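Local coordinates for hydrazine synthase subunit beta (Candidatus Kuenenia stuttgartiensis, PDB 5C2V), which forms part of the hydrazine synthase complex, which condenses nitric oxide with ammonium to hydrazine, and may modulate transport of the hydroxylamine intermediate between two active sites, at residues R168-I173 against K202-T207; L249-G254 against V313-T318; A61-P64 against L69-C72. One frame throughout, in Å; residues are numbered along the deposited sequence.

Overall arrangement
Three contacts follow one another along a beta-propeller; none nests in or crosses another. From the N terminus, interaction 3 comes first and closes the shortest loop, with four residues between its segments, within the hairpin of strands 57-62 and 68-73. Interaction 1 closes a loop of 28 residues and sets strand 168-174 against strand 203-211 of the following sheet. Interaction 2 closes the longest loop, 58 residues, where the connection after strand 241-245 meets strand 312-317, an outermost strand of the next sheet. Centre to centre, interaction 1 lies about 22 Å from interaction 3 and 24 Å from interaction 2, whereas interactions 2 and 3 sit on opposite sides of the chain's centre, about 31 Å apart.

Interaction 1: residues R168-I173 against K202-T207; sequences RSVDFI and KYIAVT
Val170, Phe172, Ile204 and Val206 meet through apolar side chains alone, all four buried. The methyl CD1 of Ile204 is shared by two partners: it lies 4.1 Å from Phe172 CZ, at an oblique approach to the ring, and 4.3 Å from CG1 of Val170. Ile204 CG1 stands between its own backbone N and carbonyl carbon (chi1 51°), and the chain then runs on extended to carry CD1 across to the ring, which reaches in from the opposite direction. Farther along, Val170 CG2 meets Val206 CG2 at 4.5 Å, a loose methyl-to-methyl contact.

Strand 168-174 keeps its backbone hydrogen bonds within its own sheet. Val170 pairs with Arg184 and Asp171 with Ala158, so the strand is flanked by strands 179-186 and 155-160. Polar groups are directed elsewhere: Asp171 OD2 accepts from Ser140 N, and Thr207 OG1 bonds to Tyr257 O.

The two strand segments approach to 10.5 Å between axes, their directions 147° apart. That spacing, too wide for strand pairing but bridged by apolar side chains, is the face-to-face stacking of successive blades in a beta-propeller.

Interaction 2: residues L249-G254 against V313-T318; sequences LNNYDG and VARVPT
Asp253 and Arg315 form the salt bridge that carries this contact, with OD2 of Asp253 3.5 Å from NE of Arg315. OD1 of Asp253 is equally near that nitrogen, at 3.5 Å, but the carboxylate and guanidinium planes stand 83° apart, so the charges meet obliquely and not as a flat, two-pronged pair. Arg315 reaches in with its chain extended from CG to NE (chi2 -174°, chi3 178°), opposed to the incoming aspartate. The amide carbon CG of Asn251 adds a looser contact at 4.3 Å from Arg315 NH1.

In the propeller, this pairs the connection between strands 241-245 and 256-261 with strand 312-317, an outermost strand of the next blade; a classic beta bulge, Val313 and Ala314 both facing Ile280, precedes the arginine.

A second shell fixes both charged groups. NH2 of Arg277 makes a salt bridge to OD1 of Asp253 and a hydrogen bond to OD1 of Asn251, while Thr279 OG1 holds OD2 of Asp253. On the arginine's side, Asp248 OD2 forms a salt bridge with Arg315 NH1, and Leu246 O weakly engages NH2. The backbone N of Asp253 is held by Asp247 OD1. Beyond this network of acids and arginines, Arg270 of the alpha subunit bonds to Asn250 OD1, and Gln58 of the gamma subunit packs on Asn250 and Tyr252.

Interaction 3: residues A61-P64 against L69-C72; sequences AVTP and LYVC
The Tyr70 ring lies beside residues 61-63. Ala61 O is at its edge, near its plane, and comes closer to Tyr70 CB, at 3.9 Å. The ring itself is touched by the methyl CG2 of Thr63, which comes obliquely to Tyr70 CE1, 4.0 Å away, the two side chains crossing at about a right angle. Tyr70 CG sits beside the backbone N, anti to the carbonyl carbon (chi1 -76°), which turns the ring toward Thr63. Ile102 of strand 99-104, in the following blade, packs against both Tyr70 and Ala61, and Thr128 bonds to the phenolic OH.

In the backbone, Ala61 and Tyr70 form an antiparallel hydrogen-bonded pair. Ala61 N donates to Tyr70 O at 2.9 Å with the donor tilted 24° from the carbonyl plane; Tyr70 N returns a bond to Ala61 O, also 2.9 Å, in that carbonyl's plane. Val62 and Leu69 follow as a non-hydrogen-bonded pair on the other face of the sheet, where Leu69 CD1 touches Val62 CG2 at 3.7 Å and also approaches Ala61 O to 3.5 Å. Val37 and Phe39 of strand 36-41, in the preceding blade, pack on the same leucine.

This hairpin begins a propeller blade, and its turn is organised by Thr63 OG1, which bonds to Asp65 OD1 and Phe68 N. The chemistry thus divides in two: reciprocal backbone bonds fix the strand register, while apolar groups on both faces seat the hairpin between neighbouring blades, and the one polar atom of the Tyr70 side chain, OH, is satisfied by Thr128 OG1.

Interaction 1: residues R168-I173 against K202-T207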
loop_
_atom_site.group_PDB
_atom_site.type_symbol
_atom_site.label_atom_id
_atom_site.label_comp_id
_atom_site.label_asym_id
_atom_site.label_seq_id
_atom_site.Cartn_x
_atom_site.Cartn_y
_atom_site.Cartn_z
ATOM N N ARG B 168 31.285 25.692 20.701
ATOM C CA ARG B 168 32.614 25.411 21.214
ATOM C C ARG B 168 33.452 24.868 20.070
ATOM O O ARG B 168 32.965 24.089 19.249
ATOM C CB ARG B 168 32.544 24.426 22.383
ATOM C CG ARG B 168 31.757 24.963 23.573
ATOM C CD ARG B 168 31.751 23.990 24.742
ATOM N NE ARG B 168 30.710 24.309 25.717
ATOM C CZ ARG B 168 30.904 24.378 27.031
ATOM N NH1 ARG B 168 32.107 24.151 27.540
ATOM N NH2 ARG B 168 29.895 24.675 27.837
ATOM N N SER B 169 34.710 25.286 20.008
ATOM C CA SER B 169 35.491 25.091 18.797
ATOM C C SER B 169 36.760 24.272 18.980
ATOM O O SER B 169 37.080 23.808 20.075
ATOM C CB SER B 169 35.853 26.453 18.205
ATOM O OG SER B 169 36.551 27.245 19.149
ATOM N N VAL B 170 37.468 24.101 17.870
ATOM C CA VAL B 170 38.744 23.406 17.832
ATOM C C VAL B 170 39.754 24.270 17.084
ATOM O O VAL B 170 39.473 24.760 15.986
ATOM C CB VAL B 170 38.629 22.029 17.146
ATOM C CG1 VAL B 170 39.996 21.374 17.030
ATOM C CG2 VAL B 170 37.665 21.133 17.908
ATOM N N ASP B 171 40.919 24.463 17.693
ATOM C CA ASP B 171 41.978 25.262 17.091
ATOM C C ASP B 171 43.001 24.396 16.369
ATOM O O ASP B 171 43.390 23.332 16.856
ATOM C CB ASP B 171 42.682 26.110 18.151
ATOM C CG ASP B 171 41.993 27.438 18.386
ATOM O OD1 ASP B 171 41.234 27.880 17.500
ATOM O OD2 ASP B 171 42.219 28.044 19.454
ATOM N N PHE B 172 43.431 24.870 15.204
ATOM C CA PHE B 172 44.489 24.223 14.442
ATOM C C PHE B 172 45.770 25.047 14.533
ATOM O O PHE B 172 45.784 26.234 14.207
ATOM C CB PHE B 172 44.071 24.036 12.982
ATOM C CG PHE B 172 42.943 23.059 12.794
ATOM C CD1 PHE B 172 41.624 23.470 12.899
ATOM C CD2 PHE B 172 43.204 21.729 12.506
ATOM C CE1 PHE B 172 40.588 22.572 12.726
ATOM C CE2 PHE B 172 42.171 20.826 12.330
ATOM C CZ PHE B 172 40.861 21.248 12.440
ATOM N N ILE B 173 46.842 24.409 14.991
ATOM C CA ILE B 173 48.113 25.087 15.205
ATOM C C ILE B 173 49.178 24.551 14.257
ATOM O O ILE B 173 49.273 23.344 14.039
ATOM C CB ILE B 173 48.618 24.912 16.657
ATOM C CG1 ILE B 173 47.471 25.051 17.658
ATOM C CG2 ILE B 173 49.731 25.904 16.963
ATOM C CD1 ILE B 173 46.843 26.410 17.677
ATOM N N LYS B 202 43.721 12.387 8.147
ATOM C CA LYS B 202 42.717 13.095 7.355
ATOM C C LYS B 202 41.474 13.473 8.160
ATOM O O LYS B 202 40.622 14.218 7.675
ATOM C CB LYS B 202 42.307 12.253 6.146
ATOM C CG LYS B 202 43.408 12.069 5.115
ATOM C CD LYS B 202 43.036 10.996 4.107
ATOM C CE LYS B 202 41.689 11.281 3.463
ATOM N NZ LYS B 202 41.258 10.165 2.580
ATOM N N TYR B 203 41.370 12.965 9.383
ATOM C CA TYR B 203 40.193 13.216 10.212
ATOM C C TYR B 203 40.547 13.340 11.690
ATOM O O TYR B 203 41.566 12.814 12.140
ATOM C CB TYR B 203 39.156 12.101 10.041
ATOM C CG TYR B 203 38.852 11.718 8.610
ATOM C CD1 TYR B 203 37.894 12.406 7.875
ATOM C CD2 TYR B 203 39.510 10.659 7.998
ATOM C CE1 TYR B 203 37.609 12.054 6.569
ATOM C CE2 TYR B 203 39.231 10.301 6.693
ATOM C CZ TYR B 203 38.279 11.002 5.983
ATOM O OH TYR B 203 37.998 10.650 4.682
ATOM N N ILE B 204 39.698 14.033 12.442
ATOM C CA ILE B 204 39.794 14.025 13.898
ATOM C C ILE B 204 38.441 13.711 14.524
ATOM O O ILE B 204 37.399 14.140 14.027
ATOM C CB ILE B 204 40.306 15.365 14.466
ATOM C CG1 ILE B 204 39.508 16.538 13.897
ATOM C CG2 ILE B 204 41.786 15.540 14.175
ATOM C CD1 ILE B 204 39.892 17.878 14.486
ATOM N N ALA B 205 38.461 12.951 15.613
ATOM C CA ALA B 205 37.243 12.638 16.348
ATOM C C ALA B 205 37.204 13.419 17.657
ATOM O O ALA B 205 38.220 13.539 18.349
ATOM C CB ALA B 205 37.141 11.145 16.611
ATOM N N VAL B 206 36.032 13.962 17.977
ATOM C CA VAL B 206 35.835 14.724 19.206
ATOM C C VAL B 206 34.543 14.313 19.912
ATOM O O VAL B 206 33.457 14.444 19.352
ATOM C CB VAL B 206 35.791 16.243 18.929
ATOM C CG1 VAL B 206 35.403 17.005 20.189
ATOM C CG2 VAL B 206 37.129 16.733 18.389
ATOM N N THR B 207 34.663 13.823 21.142
ATOM C CA THR B 207 33.491 13.447 21.929
ATOM C C THR B 207 32.911 14.647 22.670
ATOM O O THR B 207 33.648 15.426 23.274
ATOM C CB THR B 207 33.819 12.346 22.955
ATOM O OG1 THR B 207 35.081 12.628 23.575
ATOM C CG2 THR B 207 33.884 10.990 22.280
#

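Interaction 2: residues L249-G254 against V313-T318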
loop_
_atom_site.group_PDB
_atom_site.type_symbol
_atom_site.label_atom_id
_atom_site.label_comp_id
_atom_site.label_asym_id
_atom_site.label_seq_id
_atom_site.Cartn_x
_atom_site.Cartn_y
_atom_site.Cartn_z
ATOM N N LEU B 249 17.312 5.370 20.710
ATOM C CA LEU B 249 16.122 6.116 21.097
ATOM C C LEU B 249 15.925 6.045 22.605
ATOM O O LEU B 249 15.802 7.070 23.273
ATOM C CB LEU B 249 14.881 5.582 20.380
ATOM C CG LEU B 249 13.566 6.281 20.735
ATOM C CD1 LEU B 249 13.574 7.724 20.259
ATOM C CD2 LEU B 249 12.374 5.532 20.165
ATOM N N ASN B 250 15.871 4.826 23.130
ATOM C CA ASN B 250 15.716 4.604 24.562
ATOM C C ASN B 250 17.024 4.318 25.312
ATOM O O ASN B 250 17.005 4.079 26.519
ATOM C CB ASN B 250 14.717 3.469 24.793
ATOM C CG ASN B 250 13.348 3.776 24.210
ATOM O OD1 ASN B 250 12.530 4.450 24.837
ATOM N ND2 ASN B 250 13.096 3.291 22.999
ATOM N N ASN B 251 18.152 4.333 24.604
ATOM C CA ASN B 251 19.450 4.080 25.234
ATOM C C ASN B 251 20.488 5.135 24.851
ATOM O O ASN B 251 20.827 5.291 23.678
ATOM C CB ASN B 251 19.959 2.685 24.864
ATOM C CG ASN B 251 20.964 2.141 25.869
ATOM O OD1 ASN B 251 21.684 2.899 26.519
ATOM N ND2 ASN B 251 21.017 0.820 25.996
ATOM N N TYR B 252 20.999 5.849 25.849
ATOM C CA TYR B 252 21.911 6.963 25.611
ATOM C C TYR B 252 23.277 6.684 26.229
ATOM O O TYR B 252 23.373 5.949 27.208
ATOM C CB TYR B 252 21.329 8.260 26.187
ATOM C CG TYR B 252 20.043 8.710 25.525
ATOM C CD1 TYR B 252 18.853 8.030 25.742
ATOM C CD2 TYR B 252 20.018 9.821 24.694
ATOM C CE1 TYR B 252 17.682 8.433 25.142
ATOM C CE2 TYR B 252 18.846 10.233 24.087
ATOM C CZ TYR B 252 17.682 9.534 24.315
ATOM O OH TYR B 252 16.512 9.938 23.717
ATOM N N ASP B 253 24.334 7.275 25.676
ATOM C CA ASP B 253 25.640 7.138 26.305
ATOM C C ASP B 253 25.938 8.412 27.076
ATOM O O ASP B 253 26.326 9.409 26.488
ATOM C CB ASP B 253 26.733 6.906 25.255
ATOM C CG ASP B 253 26.688 5.519 24.651
ATOM O OD1 ASP B 253 26.346 4.565 25.374
ATOM O OD2 ASP B 253 27.003 5.382 23.450
ATOM N N GLY B 254 25.839 8.353 28.398
ATOM C CA GLY B 254 26.004 9.542 29.212
ATOM C C GLY B 254 27.432 10.039 29.264
ATOM O O GLY B 254 28.328 9.286 29.643
ATOM N N VAL B 313 29.707 -1.026 16.554
ATOM C CA VAL B 313 30.251 -2.363 16.758
ATOM C C VAL B 313 29.778 -2.992 18.065
ATOM O O VAL B 313 29.212 -4.085 18.065
ATOM C CB VAL B 313 31.793 -2.354 16.744
ATOM C CG1 VAL B 313 32.334 -3.751 17.012
ATOM C CG2 VAL B 313 32.309 -1.818 15.418
ATOM N N ALA B 314 30.009 -2.295 19.177
ATOM C CA ALA B 314 29.669 -2.862 20.485
ATOM C C ALA B 314 29.527 -1.823 21.596
ATOM O O ALA B 314 29.994 -0.694 21.468
ATOM C CB ALA B 314 30.712 -3.901 20.885
ATOM N N ARG B 315 28.868 -2.215 22.683
ATOM C CA ARG B 315 28.960 -1.482 23.942
ATOM C C ARG B 315 29.330 -2.456 25.058
ATOM O O ARG B 315 28.550 -3.339 25.413
ATOM C CB ARG B 315 27.651 -0.758 24.262
ATOM C CG ARG B 315 27.299 0.342 23.272
ATOM C CD ARG B 315 26.075 1.123 23.722
ATOM N NE ARG B 315 25.753 2.211 22.803
ATOM C CZ ARG B 315 24.553 2.398 22.263
ATOM N NH1 ARG B 315 23.558 1.570 22.551
ATOM N NH2 ARG B 315 24.347 3.414 21.436
ATOM N N VAL B 316 30.526 -2.277 25.610
ATOM C CA VAL B 316 31.108 -3.241 26.538
ATOM C C VAL B 316 31.035 -2.785 27.996
ATOM O O VAL B 316 31.460 -1.675 28.320
ATOM C CB VAL B 316 32.576 -3.528 26.174
ATOM C CG1 VAL B 316 33.082 -4.735 26.931
ATOM C CG2 VAL B 316 32.712 -3.756 24.676
ATOM N N PRO B 317 30.487 -3.642 28.875
ATOM C CA PRO B 317 30.411 -3.382 30.319
ATOM C C PRO B 317 31.764 -3.025 30.929
ATOM O O PRO B 317 32.777 -3.643 30.599
ATOM C CB PRO B 317 29.897 -4.709 30.884
ATOM C CG PRO B 317 29.118 -5.305 29.771
ATOM C CD PRO B 317 29.848 -4.920 28.515
ATOM N N THR B 318 31.769 -2.035 31.815
ATOM C CA THR B 318 32.999 -1.549 32.428
ATOM C C THR B 318 32.755 -1.307 33.917
ATOM O O THR B 318 31.646 -1.519 34.408
ATOM C CB THR B 318 33.484 -0.249 31.741
ATOM O OG1 THR B 318 33.197 -0.316 30.339
ATOM C CG2 THR B 318 34.980 -0.045 31.920
#

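Interaction 3: residues A61-P64 against L69-C72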
loop_
_atom_site.group_PDB
_atom_site.type_symbol
_atom_site.label_atom_id
_atom_site.label_comp_id
_atom_site.label_asym_id
_atom_site.label_seq_id
_atom_site.Cartn_x
_atom_site.Cartn_y
_atom_site.Cartn_z
ATOM N N ALA B 61 51.751 11.588 29.509
ATOM C CA ALA B 61 52.218 11.221 28.174
ATOM C C ALA B 61 53.611 10.596 28.236
ATOM O O ALA B 61 54.464 11.033 29.008
ATOM C CB ALA B 61 52.222 12.434 27.257
ATOM N N VAL B 62 53.834 9.574 27.415
ATOM C CA VAL B 62 55.104 8.857 27.408
ATOM C C VAL B 62 55.981 9.287 26.234
ATOM O O VAL B 62 55.486 9.515 25.131
ATOM C CB VAL B 62 54.882 7.330 27.343
ATOM C CG1 VAL B 62 56.195 6.584 27.543
ATOM C CG2 VAL B 62 53.860 6.900 28.379
ATOM N N THR B 63 57.283 9.403 26.481
ATOM C CA THR B 63 58.244 9.698 25.426
ATOM C C THR B 63 58.353 8.508 24.473
ATOM O O THR B 63 58.162 7.366 24.892
ATOM C CB THR B 63 59.635 10.033 26.007
ATOM O OG1 THR B 63 60.116 8.924 26.776
ATOM C CG2 THR B 63 59.558 11.267 26.894
ATOM N N PRO B 64 58.646 8.774 23.187
ATOM C CA PRO B 64 58.753 7.735 22.154
ATOM C C PRO B 64 59.674 6.572 22.532
ATOM O O PRO B 64 59.399 5.433 22.154
ATOM C CB PRO B 64 59.318 8.500 20.957
ATOM C CG PRO B 64 58.800 9.877 21.133
ATOM C CD PRO B 64 58.797 10.126 22.616
ATOM N N LEU B 69 58.042 9.825 31.749
ATOM C CA LEU B 69 56.600 10.033 31.803
ATOM C C LEU B 69 56.269 11.449 32.266
ATOM O O LEU B 69 56.584 11.829 33.393
ATOM C CB LEU B 69 55.944 9.011 32.733
ATOM C CG LEU B 69 54.428 9.125 32.903
ATOM C CD1 LEU B 69 53.714 8.813 31.597
ATOM C CD2 LEU B 69 53.942 8.214 34.019
ATOM N N TYR B 70 55.629 12.223 31.396
ATOM C CA TYR B 70 55.239 13.586 31.737
ATOM C C TYR B 70 53.811 13.610 32.266
ATOM O O TYR B 70 52.862 13.363 31.524
ATOM C CB TYR B 70 55.369 14.507 30.523
ATOM C CG TYR B 70 56.791 14.894 30.177
ATOM C CD1 TYR B 70 57.709 13.942 29.749
ATOM C CD2 TYR B 70 57.212 16.214 30.267
ATOM C CE1 TYR B 70 59.007 14.294 29.429
ATOM C CE2 TYR B 70 58.508 16.575 29.949
ATOM C CZ TYR B 70 59.401 15.611 29.531
ATOM O OH TYR B 70 60.692 15.966 29.213
ATOM N N VAL B 71 53.666 13.924 33.549
ATOM C CA VAL B 71 52.370 13.871 34.215
ATOM C C VAL B 71 51.813 15.272 34.438
ATOM O O VAL B 71 52.548 16.186 34.806
ATOM C CB VAL B 71 52.476 13.137 35.568
ATOM C CG1 VAL B 71 51.108 12.983 36.203
ATOM C CG2 VAL B 71 53.132 11.778 35.384
ATOM N N CYS B 72 50.514 15.445 34.212
ATOM C CA CYS B 72 49.883 16.743 34.422
ATOM C C CYS B 72 49.270 16.850 35.808
ATOM O O CYS B 72 48.267 16.202 36.094
ATOM C CB CYS B 72 48.801 16.991 33.370
ATOM S SG CYS B 72 49.405 17.619 31.797
#